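PDB 4ATF: beta-agarase B from Zobellia galactanivorans, which hydrolyses the beta-1,4-linkages between beta-D-galactose and 3,6-anhydro-alpha-L-galactose in agarose, cutting the chain at random with retention of the anomeric configuration. Local coordinates for the GAL/AAL site and the sodium ion site. Sequence-based numbering; all coordinates share one arbitrary frame.

Catalysis and metal binding are kept apart in this GH16 enzyme. Contact 1 is the long cleft that holds agaro-octaose, and contact 2 is a sodium site; the centres of their C-alpha atoms lie about 23 Å apart. The two share no residue, and none of the strands that line the cleft, among them 125-132, 137-140, 142-145, 168-172 and 255-262, supplies a sodium ligand. The centre of contact 2 is about 21 Å from the nucleophile Glu138 and about 18 Å from the engineered Asp143, so the ion is too far away to act directly in catalysis in this structure and is more likely structural.

Contact 1: the GAL/AAL site. Residues 59, 61, 63, 127, 129, 131, 135, 138, 140, 143, 145, 159-160, 165, 169, 171, 173, 180, 182, 187, 262, 264, 266, 279. With GAL (beta-D-galactopyranose), chain B; AAL (3,6-anhydro-alpha-L-galactopyranose), chain C; GAL (beta-D-galactopyranose), chain D; AAL (3,6-anhydro-alpha-L-galactopyranose), chain E; GAL (beta-D-galactopyranose), chain F; AAL (3,6-anhydro-alpha-L-galactopyranose), chain G; GAL (beta-D-galactopyranose), chain H; AAL (3,6-anhydro-alpha-L-galactopyranose), chain I.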
loop_
_atom_site.group_PDB
_atom_site.type_symbol
_atom_site.label_atom_id
_atom_site.label_comp_id
_atom_site.label_asym_id
_atom_site.label_seq_id
_atom_site.Cartn_x
_atom_site.Cartn_y
_atom_site.Cartn_z
ATOM N N TYR A 59 -6.571 -0.713 11.261
ATOM C CA TYR A 59 -7.317 -0.889 9.998
ATOM C C TYR A 59 -8.708 -0.232 10.091
ATOM O O TYR A 59 -9.107 0.179 11.149
ATOM C CB TYR A 59 -7.396 -2.376 9.694
ATOM C CG TYR A 59 -8.100 -2.750 8.400
ATOM C CD1 TYR A 59 -7.498 -2.481 7.126
ATOM C CD2 TYR A 59 -9.297 -3.500 8.435
ATOM C CE1 TYR A 59 -8.147 -2.915 5.896
ATOM C CE2 TYR A 59 -9.949 -3.903 7.211
ATOM C CZ TYR A 59 -9.363 -3.606 5.976
ATOM O OH TYR A 59 -10.013 -4.012 4.807
ATOM N N ASN A 61 -11.737 -1.251 9.950
ATOM C CA ASN A 61 -12.778 -1.925 10.715
ATOM C C ASN A 61 -12.051 -2.908 11.599
ATOM O O ASN A 61 -10.827 -2.894 11.620
ATOM C CB ASN A 61 -13.813 -2.639 9.802
ATOM C CG ASN A 61 -13.175 -3.659 8.857
ATOM O OD1 ASN A 61 -12.429 -4.537 9.277
ATOM N ND2 ASN A 61 -13.498 -3.562 7.549
ATOM N N TRP A 63 -11.381 -6.012 11.448
ATOM C CA TRP A 63 -10.612 -7.171 10.928
ATOM C C TRP A 63 -9.111 -7.016 11.257
ATOM O O TRP A 63 -8.562 -5.905 11.042
ATOM C CB TRP A 63 -10.773 -7.250 9.417
ATOM C CG TRP A 63 -10.140 -8.446 8.728
ATOM C CD1 TRP A 63 -10.370 -9.755 8.951
ATOM C CD2 TRP A 63 -9.229 -8.364 7.635
ATOM N NE1 TRP A 63 -9.640 -10.523 8.060
ATOM C CE2 TRP A 63 -8.954 -9.687 7.219
ATOM C CE3 TRP A 63 -8.698 -7.277 6.898
ATOM C CZ2 TRP A 63 -8.120 -9.977 6.121
ATOM C CZ3 TRP A 63 -7.803 -7.567 5.783
ATOM C CH2 TRP A 63 -7.525 -8.883 5.430
ATOM N N ASP A 127 3.392 -1.851 2.726
ATOM C CA ASP A 127 2.234 -1.387 1.934
ATOM C C ASP A 127 1.877 0.074 2.198
ATOM O O ASP A 127 1.786 0.493 3.377
ATOM C CB ASP A 127 0.995 -2.210 2.336
ATOM C CG ASP A 127 1.146 -3.686 2.019
ATOM O OD1 ASP A 127 1.640 -3.975 0.914
ATOM O OD2 ASP A 127 0.781 -4.553 2.891
ATOM N N TRP A 129 -1.502 2.094 0.548
ATOM C CA TRP A 129 -2.617 1.810 -0.359
ATOM C C TRP A 129 -3.861 2.639 -0.059
ATOM O O TRP A 129 -3.915 3.328 1.019
ATOM C CB TRP A 129 -2.883 0.284 -0.405
ATOM C CG TRP A 129 -3.092 -0.432 0.882
ATOM C CD1 TRP A 129 -2.233 -0.506 1.977
ATOM C CD2 TRP A 129 -4.244 -1.213 1.219
ATOM N NE1 TRP A 129 -2.799 -1.308 2.951
ATOM C CE2 TRP A 129 -4.026 -1.763 2.505
ATOM C CE3 TRP A 129 -5.440 -1.543 0.513
ATOM C CZ2 TRP A 129 -4.971 -2.593 3.139
ATOM C CZ3 TRP A 129 -6.378 -2.401 1.133
ATOM C CH2 TRP A 129 -6.132 -2.914 2.453
ATOM N N LEU A 131 -8.266 2.525 -0.056
ATOM C CA LEU A 131 -9.362 1.474 -0.028
ATOM C C LEU A 131 -10.679 2.201 0.222
ATOM O O LEU A 131 -10.749 2.988 1.186
ATOM C CB LEU A 131 -9.112 0.454 1.108
ATOM C CG LEU A 131 -10.140 -0.659 1.272
ATOM C CD1 LEU A 131 -10.061 -1.517 0.002
ATOM C CD2 LEU A 131 -9.784 -1.508 2.527
ATOM N N ASP A 135 -15.056 -1.359 0.924
ATOM C CA ASP A 135 -14.077 -2.453 0.595
ATOM C C ASP A 135 -14.222 -2.983 -0.856
ATOM O O ASP A 135 -13.798 -4.079 -1.153
ATOM C CB ASP A 135 -14.227 -3.628 1.583
ATOM C CG ASP A 135 -13.732 -3.270 3.022
ATOM O OD1 ASP A 135 -12.887 -2.365 3.130
ATOM O OD2 ASP A 135 -14.183 -3.875 4.001
ATOM N N GLU A 138 -9.881 -0.418 -4.586
ATOM C CA GLU A 138 -8.560 -0.362 -3.941
ATOM C C GLU A 138 -7.511 0.074 -4.968
ATOM O O GLU A 138 -7.602 -0.327 -6.144
ATOM C CB GLU A 138 -8.161 -1.774 -3.402
ATOM C CG GLU A 138 -6.816 -1.771 -2.593
ATOM C CD GLU A 138 -5.524 -1.947 -3.494
ATOM O OE1 GLU A 138 -5.649 -2.344 -4.678
ATOM O OE2 GLU A 138 -4.351 -1.699 -3.029
ATOM N N ASP A 140 -3.201 0.303 -5.078
ATOM C CA ASP A 140 -1.887 0.201 -4.407
ATOM C C ASP A 140 -0.970 1.379 -4.708
ATOM O O ASP A 140 -0.950 1.863 -5.840
ATOM C CB ASP A 140 -1.106 -0.941 -4.967
ATOM C CG ASP A 140 -1.734 -2.242 -4.760
ATOM O OD1 ASP A 140 -2.653 -2.443 -3.926
ATOM O OD2 ASP A 140 -1.262 -3.080 -5.555
ATOM N N ASP A 143 3.534 -1.769 -2.836
ATOM C CA ASP A 143 3.246 -3.101 -2.301
ATOM C C ASP A 143 4.497 -3.912 -2.664
ATOM O O ASP A 143 4.765 -4.207 -3.861
ATOM C CB ASP A 143 1.941 -3.692 -2.916
ATOM C CG ASP A 143 1.771 -5.231 -2.615
ATOM O OD1 ASP A 143 2.055 -5.769 -1.545
ATOM O OD2 ASP A 143 1.280 -5.944 -3.468
ATOM N N TYR A 145 7.801 -6.779 -1.249
ATOM C CA TYR A 145 8.306 -7.844 -0.359
ATOM C C TYR A 145 9.821 -7.682 -0.449
ATOM O O TYR A 145 10.454 -8.200 -1.371
ATOM C CB TYR A 145 7.831 -9.241 -0.870
ATOM C CG TYR A 145 6.327 -9.257 -1.053
ATOM C CD1 TYR A 145 5.751 -8.835 -2.259
ATOM C CD2 TYR A 145 5.441 -9.609 0.000
ATOM C CE1 TYR A 145 4.366 -8.795 -2.446
ATOM C CE2 TYR A 145 4.002 -9.581 -0.216
ATOM C CZ TYR A 145 3.502 -9.176 -1.430
ATOM O OH TYR A 145 2.121 -9.095 -1.687
ATOM N N TYR A 159 14.245 -12.381 -6.387
ATOM C CA TYR A 159 13.080 -12.305 -7.301
ATOM C C TYR A 159 12.076 -11.239 -6.859
ATOM O O TYR A 159 11.508 -10.490 -7.701
ATOM C CB TYR A 159 12.374 -13.645 -7.372
ATOM C CG TYR A 159 11.192 -13.608 -8.328
ATOM C CD1 TYR A 159 11.387 -13.864 -9.718
ATOM C CD2 TYR A 159 9.899 -13.320 -7.872
ATOM C CE1 TYR A 159 10.298 -13.858 -10.630
ATOM C CE2 TYR A 159 8.805 -13.293 -8.776
ATOM C CZ TYR A 159 9.024 -13.591 -10.172
ATOM O OH TYR A 159 7.963 -13.570 -11.088
ATOM N N PHE A 160 11.835 -11.201 -5.552
ATOM C CA PHE A 160 11.014 -10.161 -4.932
ATOM C C PHE A 160 11.720 -8.870 -4.497
ATOM O O PHE A 160 11.099 -7.762 -4.572
ATOM C CB PHE A 160 10.301 -10.785 -3.727
ATOM C CG PHE A 160 9.248 -11.778 -4.143
ATOM C CD1 PHE A 160 8.048 -11.324 -4.730
ATOM C CD2 PHE A 160 9.475 -13.164 -4.048
ATOM C CE1 PHE A 160 7.034 -12.272 -5.131
ATOM C CE2 PHE A 160 8.467 -14.112 -4.480
ATOM C CZ PHE A 160 7.248 -13.651 -4.998
ATOM N N HIS A 165 5.126 -4.084 -6.604
ATOM C CA HIS A 165 3.877 -4.454 -7.227
ATOM C C HIS A 165 3.016 -3.202 -7.307
ATOM O O HIS A 165 2.751 -2.603 -6.298
ATOM C CB HIS A 165 3.197 -5.476 -6.373
ATOM C CG HIS A 165 1.974 -6.047 -7.006
ATOM N ND1 HIS A 165 0.836 -6.313 -6.293
ATOM C CD2 HIS A 165 1.711 -6.371 -8.294
ATOM C CE1 HIS A 165 -0.084 -6.794 -7.118
ATOM N NE2 HIS A 165 0.431 -6.856 -8.335
ATOM N N HIS A 169 -7.441 -3.015 -7.372
ATOM C CA HIS A 169 -8.371 -4.161 -7.283
ATOM C C HIS A 169 -9.780 -3.628 -7.316
ATOM O O HIS A 169 -10.022 -2.550 -6.786
ATOM C CB HIS A 169 -8.217 -4.956 -5.948
ATOM C CG HIS A 169 -6.901 -5.642 -5.781
ATOM N ND1 HIS A 169 -6.777 -7.011 -5.818
ATOM C CD2 HIS A 169 -5.648 -5.156 -5.526
ATOM C CE1 HIS A 169 -5.503 -7.349 -5.640
ATOM N NE2 HIS A 169 -4.794 -6.245 -5.467
ATOM N N PHE A 171 -13.593 -5.377 -6.140
ATOM C CA PHE A 171 -14.105 -6.627 -5.473
ATOM C C PHE A 171 -15.608 -6.735 -5.566
ATOM O O PHE A 171 -16.297 -5.705 -5.665
ATOM C CB PHE A 171 -13.784 -6.643 -3.961
ATOM C CG PHE A 171 -12.322 -6.527 -3.638
ATOM C CD1 PHE A 171 -11.493 -7.662 -3.587
ATOM C CD2 PHE A 171 -11.780 -5.260 -3.405
ATOM C CE1 PHE A 171 -10.087 -7.505 -3.333
ATOM C CE2 PHE A 171 -10.408 -5.073 -3.118
ATOM C CZ PHE A 171 -9.551 -6.200 -3.080
ATOM N N ARG A 173 -18.183 -8.365 -2.798
ATOM C CA ARG A 173 -17.941 -8.801 -1.419
ATOM C C ARG A 173 -18.588 -10.128 -1.048
ATOM O O ARG A 173 -17.944 -10.880 -0.325
ATOM C CB ARG A 173 -18.315 -7.736 -0.372
ATOM C CG ARG A 173 -17.641 -6.375 -0.529
ATOM C CD ARG A 173 -16.118 -6.455 -0.538
ATOM N NE ARG A 173 -15.557 -7.261 0.533
ATOM C CZ ARG A 173 -14.239 -7.356 0.744
ATOM N NH1 ARG A 173 -13.386 -6.675 -0.035
ATOM N NH2 ARG A 173 -13.748 -8.128 1.702
ATOM N N GLN A 180 -7.609 -8.003 -10.223
ATOM C CA GLN A 180 -6.557 -6.985 -10.420
ATOM C C GLN A 180 -5.902 -7.290 -11.791
ATOM O O GLN A 180 -5.971 -8.458 -12.269
ATOM C CB GLN A 180 -5.479 -7.026 -9.276
ATOM C CG GLN A 180 -4.737 -8.400 -9.194
ATOM C CD GLN A 180 -3.479 -8.366 -8.323
ATOM O OE1 GLN A 180 -3.113 -9.380 -7.689
ATOM N NE2 GLN A 180 -2.800 -7.226 -8.295
ATOM N N LYS A 182 -3.004 -8.490 -14.187
ATOM C CA LYS A 182 -1.942 -9.466 -13.854
ATOM C C LYS A 182 -0.832 -9.538 -14.929
ATOM O O LYS A 182 -0.014 -10.448 -14.907
ATOM C CB LYS A 182 -2.526 -10.868 -13.467
ATOM C CG LYS A 182 -3.168 -10.866 -12.065
ATOM C CD LYS A 182 -3.393 -12.252 -11.498
ATOM C CE LYS A 182 -3.970 -12.185 -10.084
ATOM N NZ LYS A 182 -3.876 -13.510 -9.352
ATOM N N TRP A 187 4.439 -5.634 -12.051
ATOM C CA TRP A 187 5.611 -5.711 -11.139
ATOM C C TRP A 187 6.774 -4.968 -11.772
ATOM O O TRP A 187 7.349 -5.414 -12.772
ATOM C CB TRP A 187 6.031 -7.197 -10.859
ATOM C CG TRP A 187 4.942 -7.988 -10.143
ATOM C CD1 TRP A 187 3.780 -8.512 -10.712
ATOM C CD2 TRP A 187 4.875 -8.319 -8.724
ATOM N NE1 TRP A 187 3.023 -9.146 -9.732
ATOM C CE2 TRP A 187 3.668 -9.054 -8.521
ATOM C CE3 TRP A 187 5.734 -8.089 -7.621
ATOM C CZ2 TRP A 187 3.298 -9.580 -7.248
ATOM C CZ3 TRP A 187 5.391 -8.618 -6.359
ATOM C CH2 TRP A 187 4.162 -9.350 -6.181
ATOM N N GLU A 262 2.032 -6.653 6.226
ATOM C CA GLU A 262 1.080 -7.810 6.176
ATOM C C GLU A 262 1.838 -9.089 5.913
ATOM O O GLU A 262 2.770 -9.110 5.090
ATOM C CB GLU A 262 0.011 -7.730 5.029
ATOM C CG GLU A 262 -1.044 -6.690 5.200
ATOM C CD GLU A 262 -2.053 -6.594 3.999
ATOM O OE1 GLU A 262 -1.982 -7.386 3.049
ATOM O OE2 GLU A 262 -2.869 -5.647 3.963
ATOM N N GLN A 264 0.734 -12.303 3.928
ATOM C CA GLN A 264 -0.395 -12.741 3.120
ATOM C C GLN A 264 -0.445 -14.302 2.971
ATOM O O GLN A 264 0.589 -14.966 2.945
ATOM C CB GLN A 264 -0.287 -12.041 1.774
ATOM C CG GLN A 264 -0.565 -10.585 2.003
ATOM C CD GLN A 264 0.063 -9.639 1.030
ATOM O OE1 GLN A 264 -0.107 -8.381 1.131
ATOM N NE2 GLN A 264 0.734 -10.173 0.049
ATOM N N TRP A 266 -1.109 -16.277 0.431
ATOM C CA TRP A 266 -0.455 -16.910 -0.737
ATOM C C TRP A 266 1.079 -17.101 -0.522
ATOM O O TRP A 266 1.714 -17.877 -1.267
ATOM C CB TRP A 266 -0.731 -16.106 -2.028
ATOM C CG TRP A 266 -0.053 -14.741 -2.161
ATOM C CD1 TRP A 266 -0.468 -13.567 -1.620
ATOM C CD2 TRP A 266 1.161 -14.434 -2.881
ATOM N NE1 TRP A 266 0.425 -12.517 -1.943
ATOM C CE2 TRP A 266 1.409 -13.024 -2.737
ATOM C CE3 TRP A 266 2.046 -15.195 -3.650
ATOM C CZ2 TRP A 266 2.477 -12.380 -3.325
ATOM C CZ3 TRP A 266 3.153 -14.539 -4.247
ATOM C CH2 TRP A 266 3.357 -13.138 -4.075
ATOM N N TYR A 279 7.060 -18.170 2.056
ATOM C CA TYR A 279 7.867 -16.930 2.366
ATOM C C TYR A 279 7.229 -16.171 3.528
ATOM O O TYR A 279 6.320 -15.333 3.336
ATOM C CB TYR A 279 7.928 -15.994 1.162
ATOM C CG TYR A 279 8.459 -16.641 -0.115
ATOM C CD1 TYR A 279 9.839 -16.923 -0.249
ATOM C CD2 TYR A 279 7.609 -16.914 -1.212
ATOM C CE1 TYR A 279 10.361 -17.488 -1.416
ATOM C CE2 TYR A 279 8.125 -17.483 -2.413
ATOM C CZ TYR A 279 9.514 -17.757 -2.491
ATOM O OH TYR A 279 10.113 -18.319 -3.628
HETATM C C1 GAL B . 8.912 -16.528 -10.428
HETATM C C2 GAL B . 7.461 -16.358 -9.950
HETATM C C3 GAL B . 7.445 -15.479 -8.705
HETATM C C4 GAL B . 8.511 -15.922 -7.689
HETATM C C5 GAL B . 9.885 -16.320 -8.271
HETATM C C6 GAL B . 10.786 -16.971 -7.194
HETATM O O1 GAL B . 8.983 -17.305 -11.602
HETATM O O2 GAL B . 6.646 -15.719 -10.909
HETATM O O3 GAL B . 6.178 -15.440 -8.071
HETATM O O4 GAL B . 7.970 -16.997 -6.962
HETATM O O5 GAL B . 9.692 -17.141 -9.410
HETATM O O6 GAL B . 12.156 -17.117 -7.533
HETATM C C1 AAL C . 5.348 -14.452 -8.614
HETATM C C2 AAL C . 4.179 -15.351 -9.013
HETATM C C3 AAL C . 2.969 -14.502 -9.402
HETATM C C4 AAL C . 2.612 -13.402 -8.474
HETATM C C5 AAL C . 3.928 -12.681 -8.473
HETATM C C6 AAL C . 4.416 -12.769 -9.912
HETATM O O2 AAL C . 3.977 -16.210 -7.910
HETATM O O3 AAL C . 3.500 -13.711 -10.473
HETATM O O4 AAL C . 1.368 -12.674 -8.500
HETATM O O5 AAL C . 4.906 -13.381 -7.756
HETATM C C1 GAL D . 0.805 -12.537 -7.211
HETATM C C2 GAL D . -0.272 -11.479 -7.119
HETATM C C3 GAL D . -0.562 -11.326 -5.657
HETATM C C4 GAL D . -1.214 -12.663 -5.261
HETATM C C5 GAL D . -0.753 -13.935 -6.085
HETATM C C6 GAL D . -1.955 -14.712 -6.614
HETATM O O2 GAL D . 0.140 -10.213 -7.589
HETATM O O3 GAL D . -1.390 -10.189 -5.509
HETATM O O4 GAL D . -2.636 -12.561 -5.306
HETATM O O5 GAL D . 0.182 -13.800 -7.170
HETATM O O6 GAL D . -1.943 -15.974 -5.974
HETATM C C1 AAL E . -1.585 -9.794 -4.171
HETATM C C2 AAL E . -0.766 -8.501 -4.013
HETATM C C3 AAL E . -1.365 -7.545 -2.968
HETATM C C4 AAL E . -2.769 -7.219 -3.346
HETATM C C5 AAL E . -3.387 -8.599 -3.212
HETATM C C6 AAL E . -2.768 -9.118 -1.909
HETATM O O2 AAL E . -0.882 -7.946 -5.297
HETATM O O3 AAL E . -1.562 -8.317 -1.768
HETATM O O4 AAL E . -3.495 -5.957 -3.199
HETATM O O5 AAL E . -2.999 -9.498 -4.245
HETATM C C1 GAL F . -3.764 -5.446 -1.905
HETATM C C2 GAL F . -4.841 -6.369 -1.355
HETATM C C3 GAL F . -5.455 -5.967 -0.010
HETATM C C4 GAL F . -4.277 -5.805 0.971
HETATM C C5 GAL F . -3.213 -4.858 0.342
HETATM C C6 GAL F . -2.040 -4.533 1.284
HETATM O O2 GAL F . -5.863 -6.305 -2.307
HETATM O O3 GAL F . -6.311 -7.068 0.340
HETATM O O4 GAL F . -3.706 -7.074 1.154
HETATM O O5 GAL F . -2.734 -5.253 -0.951
HETATM O O6 GAL F . -1.240 -3.602 0.551
HETATM C C1 AAL G . -7.714 -6.740 0.433
HETATM C C2 AAL G . -8.499 -8.074 0.607
HETATM C C3 AAL G . -9.909 -7.732 1.192
HETATM C C4 AAL G . -9.927 -6.923 2.437
HETATM C C5 AAL G . -9.273 -5.642 1.973
HETATM C C6 AAL G . -10.172 -5.364 0.735
HETATM O O2 AAL G . -7.790 -8.926 1.504
HETATM O O3 AAL G . -10.548 -6.721 0.325
HETATM O O4 AAL G . -11.138 -6.664 3.087
HETATM O O5 AAL G . -7.884 -5.793 1.572
HETATM C C1 GAL H . -11.353 -7.382 4.294
HETATM C C2 GAL H . -12.631 -6.728 4.849
HETATM C C3 GAL H . -13.142 -7.503 6.084
HETATM C C4 GAL H . -13.259 -9.012 5.775
HETATM C C5 GAL H . -11.951 -9.546 5.156
HETATM C C6 GAL H . -12.197 -11.021 4.912
HETATM O O2 GAL H . -12.462 -5.324 5.141
HETATM O O3 GAL H . -14.441 -7.030 6.364
HETATM O O4 GAL H . -14.213 -9.168 4.737
HETATM O O5 GAL H . -11.604 -8.776 3.960
HETATM O O6 GAL H . -10.924 -11.414 4.530
HETATM C C1 AAL I . -14.761 -6.909 7.723
HETATM C C2 AAL I . -16.016 -5.970 7.837
HETATM C C3 AAL I . -16.578 -6.086 9.259
HETATM C C4 AAL I . -16.910 -7.503 9.584
HETATM C C5 AAL I . -15.545 -8.140 9.700
HETATM C C6 AAL I . -14.981 -7.127 10.710
HETATM O O2 AAL I . -17.050 -6.339 6.918
HETATM O O3 AAL I . -15.510 -5.851 10.207
HETATM O O4 AAL I . -17.748 -7.770 10.668
HETATM O O5 AAL I . -14.914 -8.227 8.398
HETATM O O HOH W 1 -16.300 -5.463 4.120
HETATM O O HOH W 2 0.314 -10.340 -9.869
#
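Agaro-octaose lies along the GH16 cleft, alternating galactose (GAL) and anhydrogalactose (AAL). GAL (chain F) is almost wholly buried: C5 sits over the six-membered ring of Trp129, whose CG lies between the backbone N and the carbonyl carbon (chi1 53°), presenting the indole face to the sugar. Its axial O4, the galactose hallmark, donates to the syn lone pair of Glu262 OE1 at 2.6 Å. His169 NE2 comes within 2.6 Å of the linking O4 of AAL (chain E), but O4 stands above the imidazole plane, beside O2 of GAL (chain F), poorly aimed for an N-H bond.

At GAL (chain H), O2 is gripped by Tyr59 OH, Asn61 ND2 and Asp135 OD2, the last at 2.5 Å and met from above the carboxylate plane. Trp63 lies flat beneath this sugar, C5 over its five-membered ring. Arg173 NH1 points in its guanidinium plane at the anhydro-bridge O3 of AAL (chain G), 2.9 Å away and nearly straight (174°), which is likely to help distinguish the bicyclic unit.

The sugars of chains B to E are partly occupied, and GAL (chain B) is also poorly ordered. C4 and C5 of GAL (chain D) lie over Trp266, C-H groups towards the indole. Tyr159, CG anti to the backbone N (chi1 -179°), lays its ring against GAL (chain B), whose O2 donates to its OH; an alanine here removes ring and hydroxyl and would probably loosen the hold on this terminal sugar.

Glu138 OE2, the nucleophile, stands 4.0 Å from C1 of GAL (chain F). Asp143, engineered from the glutamate proton donor, is held by His165 ND1. The cleft places the bond between GAL (chain F) and AAL (chain E) for cleavage.

Contact 2: the sodium ion site. Residues 37-39, 81-82, 116, 297-298. With NA (sodium ion), chain J.
The sodium ion is gripped by at least six oxygens in a distorted six-coordinate shell, a worked case of a metal held by a mix of backbone carbonyls, carboxylates and water. Gly81 O comes nearest, at 2.2 Å from NA, and the carbonyl oxygens of Asn37 and Asp297 also bind. Asp297 contributes twice: besides its backbone O, its carboxylate OD1 binds NA at 2.4 Å. With CG anti to the backbone N (chi1 -175°), the side chain swings back beside its own carbonyl carbon, so that main chain and carboxylate close on the same ion. Water 3 is another ligand.

Glu39 is the looser partner. Its chain bends at chi2 (-74°), which brings the tip round to the ion, and one carboxylate oxygen, OE2, reaches NA at 2.9 Å.

A second shell steadies Asp297. Arg116 NH1 forms a salt bridge and hydrogen bond with OD2, 2.9 Å away, the oxygen that does not bind sodium. The donor stands above the carboxylate plane, and the N-H line is bent, with 139° at the hydrogen. The carboxylate therefore bridges two positive groups, an arrangement likely to keep it ionised and to limit its rotation. Behind it, CB of Arg116 lies over the centre of the indole of Trp298, 3.5 Å above its plane. Phe38 turns the edge of its ring towards Asp297 O.

In the fold, the ion ties the loop carrying Asn37 and Glu39 and the turn at Gly81, just before strand 82-86, to strand 293-306 through Asp297, while Arg116 braces that strand from strand 111-118. The site thus joins segments far apart in sequence and is likely to stabilise this part of the structure.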
loop_
_atom_site.group_PDB
_atom_site.type_symbol
_atom_site.label_atom_id
_atom_site.label_comp_id
_atom_site.label_asym_id
_atom_site.label_seq_id
_atom_site.Cartn_x
_atom_site.Cartn_y
_atom_site.Cartn_z
ATOM N N ASN A 37 4.460 14.818 7.337
ATOM C CA ASN A 37 5.913 14.519 7.310
ATOM C C ASN A 37 6.453 13.903 8.603
ATOM O O ASN A 37 7.686 13.702 8.745
ATOM C CB ASN A 37 6.777 15.696 6.820
ATOM C CG ASN A 37 6.791 16.862 7.780
ATOM O OD1 ASN A 37 5.913 17.007 8.601
ATOM N ND2 ASN A 37 7.811 17.708 7.670
ATOM N N PHE A 38 5.542 13.542 9.530
ATOM C CA PHE A 38 5.891 12.703 10.700
ATOM C C PHE A 38 7.071 13.281 11.499
ATOM O O PHE A 38 7.983 12.508 11.918
ATOM C CB PHE A 38 6.186 11.227 10.254
ATOM C CG PHE A 38 5.006 10.577 9.563
ATOM C CD1 PHE A 38 3.784 10.391 10.257
ATOM C CD2 PHE A 38 5.070 10.213 8.197
ATOM C CE1 PHE A 38 2.711 9.822 9.622
ATOM C CE2 PHE A 38 4.012 9.643 7.580
ATOM C CZ PHE A 38 2.831 9.448 8.264
ATOM N N GLU A 39 7.057 14.603 11.746
ATOM C CA GLU A 39 8.167 15.211 12.480
ATOM C C GLU A 39 7.921 15.284 14.014
ATOM O O GLU A 39 8.785 15.721 14.755
ATOM C CB GLU A 39 8.697 16.512 11.830
ATOM C CG GLU A 39 9.301 16.282 10.424
ATOM C CD GLU A 39 10.700 15.594 10.408
ATOM O OE1 GLU A 39 11.496 15.809 11.341
ATOM O OE2 GLU A 39 11.009 14.826 9.454
ATOM N N GLY A 81 11.652 11.429 13.013
ATOM C CA GLY A 81 11.302 11.908 11.674
ATOM C C GLY A 81 10.537 10.962 10.757
ATOM O O GLY A 81 10.251 11.337 9.602
ATOM N N GLU A 82 10.198 9.750 11.236
ATOM C CA GLU A 82 9.492 8.781 10.397
ATOM C C GLU A 82 8.314 8.156 11.124
ATOM O O GLU A 82 8.390 7.913 12.307
ATOM C CB GLU A 82 10.425 7.593 10.009
ATOM C CG GLU A 82 11.669 7.974 9.316
ATOM C CD GLU A 82 12.629 6.828 9.177
ATOM O OE1 GLU A 82 12.261 5.622 9.110
ATOM O OE2 GLU A 82 13.784 7.158 9.107
ATOM N N ARG A 116 7.394 8.826 0.610
ATOM C CA ARG A 116 8.796 8.526 0.596
ATOM C C ARG A 116 9.038 7.447 1.699
ATOM O O ARG A 116 8.831 7.700 2.915
ATOM C CB ARG A 116 9.631 9.807 0.810
ATOM C CG ARG A 116 11.174 9.540 0.926
ATOM C CD ARG A 116 11.996 10.825 1.008
ATOM N NE ARG A 116 13.440 10.536 0.676
ATOM C CZ ARG A 116 14.388 10.317 1.569
ATOM N NH1 ARG A 116 14.104 10.371 2.879
ATOM N NH2 ARG A 116 15.639 10.053 1.180
ATOM N N ASP A 297 9.053 8.257 5.650
ATOM C CA ASP A 297 9.539 9.610 5.970
ATOM C C ASP A 297 8.380 10.625 5.818
ATOM O O ASP A 297 8.190 11.503 6.675
ATOM C CB ASP A 297 10.726 9.951 5.028
ATOM C CG ASP A 297 11.388 11.300 5.342
ATOM O OD1 ASP A 297 11.097 11.894 6.399
ATOM O OD2 ASP A 297 12.206 11.778 4.513
ATOM N N TRP A 298 7.592 10.491 4.752
ATOM C CA TRP A 298 6.423 11.387 4.559
ATOM C C TRP A 298 5.459 10.861 3.519
ATOM O O TRP A 298 5.786 9.953 2.734
ATOM C CB TRP A 298 6.845 12.856 4.217
ATOM C CG TRP A 298 7.987 13.062 3.148
ATOM C CD1 TRP A 298 9.312 13.493 3.369
ATOM C CD2 TRP A 298 7.846 12.935 1.717
ATOM N NE1 TRP A 298 9.979 13.633 2.125
ATOM C CE2 TRP A 298 9.108 13.293 1.118
ATOM C CE3 TRP A 298 6.784 12.540 0.885
ATOM C CZ2 TRP A 298 9.309 13.273 -0.288
ATOM C CZ3 TRP A 298 6.990 12.496 -0.507
ATOM C CH2 TRP A 298 8.252 12.869 -1.075
HETATM NA NA NA J . 9.625 12.747 8.048
HETATM O O HOH W 3 10.646 14.828 7.436
#